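Local atomic coordinates of putative dienelactone hydrolase (Klebsiella pneumoniae subsp. pneumoniae MGH 78578, PDB entry 3F67), a protein that probably hydrolyses ester bonds as a member of the dienelactone hydrolase family with the alpha/beta-hydrolase fold. Residues F42-E46 with H47-L51; V162-A165 with V166-A170; P81-K85 with E86-K90. All coordinates share one frame; numbering follows the deposited sequence. Where two conformers were deposited one is given.

Contact 1 (F42-E46 with H47-L51)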
ATOM      1  N   PHE A  42       0.723   0.815  11.930  1.00 13.12           N
ATOM      2  CA  PHE A  42      -0.129   1.488  12.906  1.00 14.37           C
ATOM      3  C   PHE A  42      -1.603   1.301  12.655  1.00 14.60           C
ATOM      4  O   PHE A  42      -2.441   1.849  13.396  1.00 15.10           O
ATOM      5  CB  PHE A  42       0.256   2.983  13.022  1.00 14.10           C
ATOM      6  CG  PHE A  42       1.738   3.182  13.190  1.00 16.66           C
ATOM      7  CD1 PHE A  42       2.404   2.642  14.294  1.00 16.24           C
ATOM      8  CD2 PHE A  42       2.481   3.853  12.208  1.00 18.99           C
ATOM      9  CE1 PHE A  42       3.826   2.775  14.458  1.00 17.41           C
ATOM     10  CE2 PHE A  42       3.891   4.002  12.361  1.00 19.80           C
ATOM     11  CZ  PHE A  42       4.552   3.440  13.499  1.00 17.59           C
ATOM     12  N   GLY A  43      -1.924   0.561  11.606  1.00 14.84           N
ATOM     13  CA  GLY A  43      -3.326   0.288  11.259  1.00 14.87           C
ATOM     14  C   GLY A  43      -3.963   1.454  10.536  1.00 14.41           C
ATOM     15  O   GLY A  43      -3.265   2.319   9.966  1.00 13.84           O
ATOM     16  N   VAL A  44      -5.296   1.475  10.512  1.00 14.45           N
ATOM     17  CA  VAL A  44      -5.982   2.545   9.710  1.00 14.08           C
ATOM     18  C   VAL A  44      -6.076   3.788  10.606  1.00 14.80           C
ATOM     19  O   VAL A  44      -7.125   4.139  11.178  1.00 15.74           O
ATOM     20  CB  VAL A  44      -7.332   2.061   9.126  1.00 14.68           C
ATOM     21  CG1 VAL A  44      -7.949   3.168   8.205  1.00 16.98           C
ATOM     22  CG2 VAL A  44      -7.087   0.864   8.261  1.00 15.35           C
ATOM     23  N   HIS A  45      -4.907   4.399  10.773  1.00 14.72           N
ATOM     24  CA  HIS A  45      -4.667   5.580  11.653  1.00 15.27           C
ATOM     25  C   HIS A  45      -5.383   6.766  10.998  1.00 14.75           C
ATOM     26  O   HIS A  45      -5.706   6.719   9.813  1.00 14.17           O
ATOM     27  CB  HIS A  45      -3.145   5.768  11.610  1.00 15.07           C
ATOM     28  CG  HIS A  45      -2.602   6.840  12.518  1.00 15.19           C
ATOM     29  ND1 HIS A  45      -2.526   8.164  12.130  1.00 16.13           N
ATOM     30  CD2 HIS A  45      -2.080   6.774  13.761  1.00 17.27           C
ATOM     31  CE1 HIS A  45      -1.977   8.874  13.103  1.00 17.03           C
ATOM     32  NE2 HIS A  45      -1.710   8.056  14.115  1.00 17.43           N
ATOM     33  N   GLU A  46      -5.614   7.847  11.759  1.00 13.80           N
ATOM     34  CA  GLU A  46      -6.133   9.087  11.158  1.00 13.92           C
ATOM     35  C   GLU A  46      -5.383   9.515   9.895  1.00 14.61           C
ATOM     36  O   GLU A  46      -5.981  10.048   8.946  1.00 14.59           O
ATOM     37  CB  GLU A  46      -6.041  10.210  12.199  1.00 15.07           C
ATOM     38  CG  GLU A  46      -6.438  11.561  11.650  1.00 16.75           C
ATOM     39  CD  GLU A  46      -7.899  11.608  11.120  1.00 19.86           C
ATOM     40  OE1 GLU A  46      -8.757  10.767  11.517  1.00 18.27           O
ATOM     41  OE2 GLU A  46      -8.177  12.499  10.295  1.00 18.91           O
ATOM     42  N   HIS A  47      -4.064   9.332   9.900  1.00 14.08           N
ATOM     43  CA  HIS A  47      -3.235   9.738   8.738  1.00 14.85           C
ATOM     44  C   HIS A  47      -3.688   8.914   7.499  1.00 14.71           C
ATOM     45  O   HIS A  47      -3.794   9.463   6.412  1.00 14.75           O
ATOM     46  CB  HIS A  47      -1.763   9.482   9.022  1.00 14.39           C
ATOM     47  CG  HIS A  47      -0.874   9.660   7.825  1.00 16.35           C
ATOM     48  ND1 HIS A  47      -0.814  10.845   7.120  1.00 17.89           N
ATOM     49  CD2 HIS A  47      -0.026   8.807   7.198  1.00 17.22           C
ATOM     50  CE1 HIS A  47       0.031  10.717   6.115  1.00 16.47           C
ATOM     51  NE2 HIS A  47       0.533   9.497   6.143  1.00 15.56           N
ATOM     52  N   ILE A  48      -3.932   7.615   7.678  1.00 14.15           N
ATOM     53  CA  ILE A  48      -4.336   6.777   6.526  1.00 13.79           C
ATOM     54  C   ILE A  48      -5.725   7.221   6.014  1.00 14.45           C
ATOM     55  O   ILE A  48      -5.977   7.270   4.781  1.00 14.16           O
ATOM     56  CB  ILE A  48      -4.308   5.259   6.888  1.00 14.64           C
ATOM     57  CG1 ILE A  48      -2.884   4.842   7.348  1.00 15.54           C
ATOM     58  CG2 ILE A  48      -4.831   4.402   5.713  1.00 16.76           C
ATOM     59  CD1 ILE A  48      -1.783   5.029   6.253  1.00 18.60           C
ATOM     60  N   ARG A  49      -6.619   7.549   6.941  0.60 13.56           N
ATOM     61  CA  ARG A  49      -7.945   8.082   6.576  0.60 13.80           C
ATOM     62  C   ARG A  49      -7.834   9.397   5.795  0.60 14.01           C
ATOM     63  O   ARG A  49      -8.541   9.601   4.798  0.60 14.62           O
ATOM     64  CB  ARG A  49      -8.830   8.216   7.833  0.60 13.90           C
ATOM     65  CG  ARG A  49      -8.987   6.879   8.599  0.60 15.56           C
ATOM     66  CD  ARG A  49      -9.540   7.122  10.014  0.60 20.10           C
ATOM     67  NE  ARG A  49     -10.909   7.642  10.039  0.60 20.86           N
ATOM     68  CZ  ARG A  49     -11.978   6.945  10.443  0.60 22.25           C
ATOM     69  NH1 ARG A  49     -13.177   7.513  10.460  0.60 18.76           N
ATOM     70  NH2 ARG A  49     -11.859   5.688  10.847  0.60 22.20           N
ATOM     71  N   ASP A  50      -6.924  10.276   6.224  1.00 14.17           N
ATOM     72  CA  ASP A  50      -6.600  11.530   5.494  1.00 14.41           C
ATOM     73  C   ASP A  50      -6.127  11.211   4.058  1.00 14.52           C
ATOM     74  O   ASP A  50      -6.592  11.838   3.098  1.00 15.21           O
ATOM     75  CB  ASP A  50      -5.512  12.291   6.283  1.00 15.33           C
ATOM     76  CG  ASP A  50      -5.181  13.666   5.729  1.00 18.42           C
ATOM     77  OD1 ASP A  50      -5.995  14.272   5.002  1.00 20.56           O
ATOM     78  OD2 ASP A  50      -4.081  14.161   6.101  1.00 20.18           O
ATOM     79  N   LEU A  51      -5.213  10.245   3.907  1.00 13.61           N
ATOM     80  CA  LEU A  51      -4.766   9.856   2.585  1.00 13.94           C
ATOM     81  C   LEU A  51      -5.917   9.354   1.697  1.00 14.35           C
ATOM     82  O   LEU A  51      -5.923   9.659   0.503  1.00 14.99           O
ATOM     83  CB  LEU A  51      -3.628   8.802   2.670  1.00 13.54           C
ATOM     84  CG  LEU A  51      -2.355   9.336   3.396  1.00 14.74           C
ATOM     85  CD1 LEU A  51      -1.309   8.238   3.355  1.00 16.59           C
ATOM     86  CD2 LEU A  51      -1.791  10.640   2.800  1.00 16.29           C
TER
HETATM   87  O   HOH W   1     -10.872  10.562   9.937  1.00 20.52           O
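His45 meets His47 at the start of helix 46-57, where the His45 side chain serves as N-cap: His47 N donates to His45 ND1 over 3.0 Å, close to the imidazole plane and almost straight (172°). The torsion helps explain the reach: His45 CG stands anti to the backbone N (chi1 -175°), beside the carbonyl carbon, which carries the ring back towards the first turn, where ND1 faces His47 N. His47 CB then comes up beside the same nitrogen, 3.5 Å from His45 ND1. Tyr218 stacks on the His45 ring and also meets that of His47, so both imidazoles are packed against one loop residue. Behind the cap the helical ladder starts with Arg49 N to His45 O, 3.1 Å, and Asp50 N to Glu46 O, 2.9 Å.

On another side of the turn, Val44, at the centre of an inverse gamma turn, lays CG1 across two side chains at about right angles, 3.9 Å from Arg49 CG and 4.2 Å from Ile48 CG2. Ile48 in turn brings CG1 to 3.7 Å from Gly43 O. Glu46, bent at chi2 (60°), brings OE1 obliquely towards the Arg49 guanidinium, well out of its plane, so no N-H points at it. In one conformer of Arg49 a water bridges the two, donating to Glu46 OE1 and accepting from Arg49 NE. Their stronger polar partners are other residues: Glu46 OE2 forms a salt bridge with Arg53, and Arg49 NH2 one with Glu8 on strand 4-13, tying the helix start to the outer strand.

As the acceptor of the capping bond, His45 ND1 probably carries no proton, which would place the proton of a neutral ring on NE2; the cap satisfies a first-turn N-H that has no helical carbonyl before it.

Contact 2 (V162-A165 with V166-A170)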
ATOM      1  N   VAL A 162      12.076  -8.912  -3.704  0.50 15.38           N
ATOM      2  CA  VAL A 162      13.129  -9.379  -4.629  0.50 15.79           C
ATOM      3  C   VAL A 162      12.739 -10.723  -5.218  0.50 16.27           C
ATOM      4  O   VAL A 162      13.029 -10.982  -6.373  0.50 15.68           O
ATOM      5  CB  VAL A 162      14.529  -9.477  -3.991  0.50 16.09           C
ATOM      6  CG1 VAL A 162      15.147  -8.078  -3.795  0.50 16.14           C
ATOM      7  CG2 VAL A 162      14.482 -10.277  -2.709  0.50 14.64           C
ATOM      8  N   ASP A 163      12.046 -11.551  -4.426  1.00 16.88           N
ATOM      9  CA  ASP A 163      11.671 -12.948  -4.860  1.00 18.29           C
ATOM     10  C   ASP A 163      10.538 -13.012  -5.884  1.00 19.57           C
ATOM     11  O   ASP A 163      10.393 -14.006  -6.622  1.00 18.59           O
ATOM     12  CB  ASP A 163      11.234 -13.778  -3.639  1.00 18.31           C
ATOM     13  CG  ASP A 163      12.297 -13.891  -2.617  1.00 20.80           C
ATOM     14  OD1 ASP A 163      13.448 -14.291  -2.969  1.00 23.26           O
ATOM     15  OD2 ASP A 163      12.033 -13.566  -1.450  1.00 23.03           O
ATOM     16  N   ILE A 164       9.698 -11.968  -5.900  1.00 19.23           N
ATOM     17  CA  ILE A 164       8.480 -12.014  -6.717  1.00 20.31           C
ATOM     18  C   ILE A 164       8.531 -11.113  -7.910  1.00 20.19           C
ATOM     19  O   ILE A 164       7.593 -11.081  -8.690  1.00 19.00           O
ATOM     20  CB  ILE A 164       7.190 -11.778  -5.876  1.00 20.04           C
ATOM     21  CG1 ILE A 164       7.254 -10.511  -5.009  1.00 20.89           C
ATOM     22  CG2 ILE A 164       7.018 -12.952  -4.947  1.00 22.70           C
ATOM     23  CD1 ILE A 164       7.142  -9.187  -5.757  1.00 18.23           C
ATOM     24  N   ALA A 165       9.660 -10.407  -8.080  1.00 21.02           N
ATOM     25  CA  ALA A 165       9.815  -9.503  -9.216  1.00 22.04           C
ATOM     26  C   ALA A 165       9.471 -10.278 -10.497  1.00 22.17           C
ATOM     27  O   ALA A 165       8.820  -9.806 -11.431  1.00 21.99           O
ATOM     28  CB  ALA A 165      11.266  -8.916  -9.260  1.00 22.15           C
ATOM     29  N   VAL A 166       9.891 -11.533 -10.510  1.00 24.05           N
ATOM     30  CA  VAL A 166       9.607 -12.400 -11.599  1.00 22.90           C
ATOM     31  C   VAL A 166       8.115 -12.611 -11.956  1.00 23.44           C
ATOM     32  O   VAL A 166       7.797 -12.900 -13.106  1.00 23.94           O
ATOM     33  CB  VAL A 166      10.357 -13.785 -11.366  1.00 24.29           C
ATOM     34  CG1 VAL A 166      10.072 -14.348  -9.958  1.00 22.57           C
ATOM     35  CG2 VAL A 166      10.026 -14.763 -12.477  1.00 25.27           C
ATOM     36  N   ASP A 167       7.210 -12.442 -10.980  1.00 22.57           N
ATOM     37  CA  ASP A 167       5.758 -12.738 -11.119  1.00 22.13           C
ATOM     38  C   ASP A 167       4.909 -11.439 -11.178  1.00 20.92           C
ATOM     39  O   ASP A 167       3.694 -11.491 -11.240  1.00 19.86           O
ATOM     40  CB  ASP A 167       5.264 -13.587  -9.924  1.00 22.29           C
ATOM     41  CG  ASP A 167       5.878 -14.985  -9.896  1.00 26.36           C
ATOM     42  OD1 ASP A 167       6.210 -15.531 -10.962  1.00 29.38           O
ATOM     43  OD2 ASP A 167       6.030 -15.538  -8.801  1.00 30.75           O
ATOM     44  N   LEU A 168       5.568 -10.288 -11.197  1.00 19.50           N
ATOM     45  CA  LEU A 168       4.834  -9.007 -11.283  1.00 19.87           C
ATOM     46  C   LEU A 168       3.881  -8.927 -12.504  1.00 20.78           C
ATOM     47  O   LEU A 168       4.262  -9.284 -13.644  1.00 21.64           O
ATOM     48  CB  LEU A 168       5.815  -7.826 -11.247  1.00 19.27           C
ATOM     49  CG  LEU A 168       6.467  -7.572  -9.898  1.00 18.49           C
ATOM     50  CD1 LEU A 168       7.645  -6.586 -10.063  1.00 18.15           C
ATOM     51  CD2 LEU A 168       5.433  -7.093  -8.775  1.00 15.21           C
ATOM     52  N   ASN A 169       2.651  -8.480 -12.233  0.65 20.55           N
ATOM     53  CA  ASN A 169       1.528  -8.477 -13.189  0.65 21.24           C
ATOM     54  C   ASN A 169       1.213  -7.075 -13.706  0.65 20.41           C
ATOM     55  O   ASN A 169       0.536  -6.936 -14.722  0.65 19.33           O
ATOM     56  CB  ASN A 169       0.235  -9.003 -12.533  0.65 21.61           C
ATOM     57  CG  ASN A 169       0.348 -10.445 -12.067  0.65 22.43           C
ATOM     58  OD1 ASN A 169       0.063 -10.769 -10.910  0.65 23.95           O
ATOM     59  ND2 ASN A 169       0.753 -11.314 -12.964  0.65 23.88           N
ATOM     60  N   ALA A 170       1.673  -6.061 -12.966  1.00 19.35           N
ATOM     61  CA  ALA A 170       1.264  -4.656 -13.129  1.00 18.36           C
ATOM     62  C   ALA A 170       2.484  -3.767 -12.952  1.00 17.86           C
ATOM     63  O   ALA A 170       3.421  -4.145 -12.211  1.00 18.52           O
ATOM     64  CB  ALA A 170       0.245  -4.278 -12.025  1.00 18.92           C
TER
HETATM   65  O   HOH W   2      12.470 -12.228  -8.716  1.00 20.56           O
HETATM   66  O   HOH W   3       7.618  -9.524 -14.213  1.00 37.43           O
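Asp167 N stands over a face of the Ile164 carbonyl group, 50° out of its plane, and donates to Ile164 O at 2.7 Å. One residue on, Leu168 N does the same to Ala165 O, 66° out of plane and longer at 3.3 Å. The two bonds define successive i to i+3 turns, 164-167 and 165-168, that lead the chain from the short helix 161-164 towards strand 172-177 of the alpha/beta-hydrolase sheet. The peptide planes are the flat groups of this contact, and both donors stand above the carbonyl plane, not on a lone pair. A water donates to Ala165 O as well, giving that oxygen a second partner.

The Leu168 side chain folds back over the turn: CG lies anti to its carbonyl carbon, beside the backbone N, and carries CD1 to 3.7 Å from Ala165 O, while CD2 reaches Ile164 CD1 at 4.1 Å. For Ile164, CG1 sits between backbone N and carbonyl carbon (chi1 52°); with chi2 bent as well, this turns CD1 towards Leu168 CD2. The two branches meet at a slant, and the apolar patch continues into Leu131 and Trp130 of helix 124-133, with Leu195 of helix 185-197 also touching Leu168. The apolar side of the turn thus packs on both helices.

Asp163 forms a salt bridge with Lys153, and its backbone O touches Val166 CG1 at 3.4 Å. Where a regular helix would join Val162 O to Val166 N directly, a water is inserted: it donates to Val162 O at 2.7 Å and accepts from Val166 N at 3.2 Å.

Contact 3 (P81-K85 with E86-K90)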
ATOM      1  N   PRO A  81       8.952  -1.990  18.818  1.00 17.90           N
ATOM      2  CA  PRO A  81       9.415  -3.382  18.862  1.00 18.11           C
ATOM      3  C   PRO A  81       8.361  -4.396  19.336  1.00 18.04           C
ATOM      4  O   PRO A  81       8.282  -5.500  18.785  1.00 18.72           O
ATOM      5  CB  PRO A  81      10.578  -3.312  19.865  1.00 18.94           C
ATOM      6  CG  PRO A  81      11.146  -1.955  19.615  1.00 19.44           C
ATOM      7  CD  PRO A  81       9.910  -1.081  19.475  1.00 18.45           C
ATOM      8  N   THR A  82       7.580  -4.046  20.363  1.00 15.55           N
ATOM      9  CA  THR A  82       6.554  -4.951  20.873  1.00 16.20           C
ATOM     10  C   THR A  82       5.414  -5.108  19.848  1.00 15.52           C
ATOM     11  O   THR A  82       4.871  -6.200  19.674  1.00 16.39           O
ATOM     12  CB  THR A  82       6.027  -4.474  22.216  1.00 16.61           C
ATOM     13  OG1 THR A  82       7.142  -4.370  23.121  1.00 19.19           O
ATOM     14  CG2 THR A  82       5.093  -5.500  22.866  1.00 16.30           C
ATOM     15  N   LEU A  83       5.047  -4.010  19.214  1.00 14.76           N
ATOM     16  CA  LEU A  83       4.050  -4.048  18.151  1.00 15.73           C
ATOM     17  C   LEU A  83       4.497  -5.012  17.046  1.00 17.12           C
ATOM     18  O   LEU A  83       3.716  -5.858  16.589  1.00 15.73           O
ATOM     19  CB  LEU A  83       3.815  -2.650  17.562  1.00 14.45           C
ATOM     20  CG  LEU A  83       2.961  -2.487  16.290  1.00 15.43           C
ATOM     21  CD1 LEU A  83       1.565  -3.126  16.500  1.00 15.86           C
ATOM     22  CD2 LEU A  83       2.869  -1.000  15.896  1.00 15.48           C
ATOM     23  N   PHE A  84       5.750  -4.882  16.625  0.50 17.87           N
ATOM     24  CA  PHE A  84       6.292  -5.782  15.595  0.50 19.38           C
ATOM     25  C   PHE A  84       6.254  -7.239  16.024  0.50 19.88           C
ATOM     26  O   PHE A  84       5.709  -8.100  15.320  0.50 20.46           O
ATOM     27  CB  PHE A  84       7.725  -5.382  15.243  0.50 19.77           C
ATOM     28  CG  PHE A  84       7.822  -4.657  13.968  0.50 22.30           C
ATOM     29  CD1 PHE A  84       8.319  -3.364  13.909  0.50 24.84           C
ATOM     30  CD2 PHE A  84       7.365  -5.253  12.813  0.50 22.38           C
ATOM     31  CE1 PHE A  84       8.385  -2.702  12.698  0.50 24.00           C
ATOM     32  CE2 PHE A  84       7.413  -4.593  11.612  0.50 22.21           C
ATOM     33  CZ  PHE A  84       7.927  -3.321  11.550  0.50 25.13           C
ATOM     34  N   LYS A  85       6.819  -7.502  17.193  1.00 20.17           N
ATOM     35  CA  LYS A  85       6.936  -8.878  17.726  1.00 21.62           C
ATOM     36  C   LYS A  85       5.600  -9.573  18.017  1.00 22.03           C
ATOM     37  O   LYS A  85       5.398 -10.742  17.651  1.00 22.97           O
ATOM     38  CB  LYS A  85       7.817  -8.887  18.976  1.00 22.37           C
ATOM     39  CG  LYS A  85       8.065 -10.265  19.605  1.00 25.42           C
ATOM     40  CD  LYS A  85       9.067 -10.107  20.761  1.00 28.94           C
ATOM     41  CE  LYS A  85       9.190 -11.364  21.606  1.00 31.69           C
ATOM     42  NZ  LYS A  85      10.159 -11.164  22.750  1.00 31.76           N
ATOM     43  N   GLU A  86       4.696  -8.867  18.680  1.00 19.54           N
ATOM     44  CA  GLU A  86       3.476  -9.481  19.181  1.00 19.39           C
ATOM     45  C   GLU A  86       2.283  -9.405  18.219  1.00 17.96           C
ATOM     46  O   GLU A  86       1.319 -10.172  18.349  1.00 17.89           O
ATOM     47  CB  GLU A  86       3.097  -8.890  20.546  1.00 20.28           C
ATOM     48  CG  GLU A  86       4.206  -8.964  21.618  1.00 24.66           C
ATOM     49  CD  GLU A  86       4.657 -10.389  21.984  1.00 30.25           C
ATOM     50  OE1 GLU A  86       3.929 -11.377  21.708  1.00 32.38           O
ATOM     51  OE2 GLU A  86       5.753 -10.515  22.581  1.00 32.34           O
ATOM     52  N   LEU A  87       2.355  -8.502  17.252  1.00 15.34           N
ATOM     53  CA  LEU A  87       1.244  -8.353  16.306  1.00 15.06           C
ATOM     54  C   LEU A  87       1.685  -8.457  14.843  1.00 15.19           C
ATOM     55  O   LEU A  87       1.274  -9.380  14.148  1.00 15.48           O
ATOM     56  CB  LEU A  87       0.497  -7.029  16.552  1.00 14.16           C
ATOM     57  CG  LEU A  87      -0.675  -6.733  15.605  1.00 14.56           C
ATOM     58  CD1 LEU A  87      -1.683  -7.921  15.610  1.00 16.34           C
ATOM     59  CD2 LEU A  87      -1.371  -5.450  16.074  1.00 11.72           C
ATOM     60  N   VAL A  88       2.515  -7.534  14.365  1.00 14.49           N
ATOM     61  CA  VAL A  88       2.824  -7.494  12.925  1.00 15.30           C
ATOM     62  C   VAL A  88       3.356  -8.843  12.414  1.00 16.35           C
ATOM     63  O   VAL A  88       2.941  -9.328  11.342  1.00 16.76           O
ATOM     64  CB  VAL A  88       3.834  -6.371  12.560  1.00 16.10           C
ATOM     65  CG1 VAL A  88       4.120  -6.379  11.038  1.00 15.51           C
ATOM     66  CG2 VAL A  88       3.273  -4.973  12.978  1.00 14.64           C
ATOM     67  N   SER A  89       4.231  -9.448  13.209  0.50 16.60           N
ATOM     68  CA  SER A  89       4.949 -10.666  12.826  0.50 17.08           C
ATOM     69  C   SER A  89       4.048 -11.903  12.926  0.50 16.67           C
ATOM     70  O   SER A  89       4.470 -13.030  12.643  0.50 16.57           O
ATOM     71  CB  SER A  89       6.208 -10.797  13.687  0.50 17.11           C
ATOM     72  OG  SER A  89       7.140  -9.785  13.331  0.50 17.70           O
ATOM     73  N   LYS A  90       2.803 -11.677  13.333  1.00 15.81           N
ATOM     74  CA  LYS A  90       1.828 -12.746  13.415  1.00 15.81           C
ATOM     75  C   LYS A  90       0.747 -12.665  12.339  1.00 15.18           C
ATOM     76  O   LYS A  90      -0.156 -13.513  12.297  1.00 16.16           O
ATOM     77  CB  LYS A  90       1.217 -12.791  14.849  1.00 17.10           C
ATOM     78  CG  LYS A  90       2.301 -13.003  15.920  1.00 21.03           C
ATOM     79  CD  LYS A  90       1.740 -13.553  17.202  1.00 25.75           C
ATOM     80  CE  LYS A  90       2.818 -13.665  18.285  1.00 30.23           C
ATOM     81  NZ  LYS A  90       3.947 -14.577  17.889  1.00 34.46           N
TER
HETATM   82  O   HOH W   4       6.712 -12.945  16.668  1.00 36.65           O
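Leu83 O and Phe84 O each collect two donors from the last turn of helix 80-88. Leu83 O takes Val88 N and Leu87 N, both at 3.0 Å, the Val88 bond being the straighter (166° against 140°). Phe84 O takes Ser89 N at 2.9 Å and, in one conformer, Ser89 OG from above the carbonyl plane. Val88 N to Leu83 O and Ser89 N to Phe84 O reach back five residues, as in a pi-type turn, whereas Glu86 N to Thr82 O is still alpha-helical. Thr82 OG1 is hydrogen-bonded to Asp79.

Apolar contacts run along the same turn. Leu83 CD1 touches Leu87 CD2 at 3.8 Å, the two chains slanting across each other. Phe84 lies alongside Val88 and points the same way, its CD2 3.7 Å from Val88 CB. Val88 also packs on Ile41, and Leu87 on Gln71.

Charges are looser: extended Lys85 runs beside Glu86, leaving Lys85 NZ 4.5 Å from Glu86 OE2, beyond a salt bridge. A water donates to Lys85 O and weakly accepts from Lys90 NZ.

By accepting both Leu87 N and Val88 N, Leu83 O lets the chain shift from i+4 to i+5 bonding without leaving either N-H unbonded.

How the contacts relate
Contacts 1 and 3 are neighbours although their centres lie about 19 Å apart: Phe42, ahead of the capped helix, packs CD1 on Leu83 CD2 of helix 80-88 at 4.0 Å. Both lie near the probable catalytic region: Ile48 of contact 1 comes near the likely nucleophile elbow around Cys123, and Phe84 of contact 3 near a possible Cys123-His212-Asp180 triad, but neither side chain touches it. A bound ethanediol, probably from the crystallisation liquor, lies about 4 Å from the Val44 side chain. Contact 2 is remote, across the chain's centre from contact 1; its nearest atoms are about 20 Å from contact 1 and about 16 Å from contact 3.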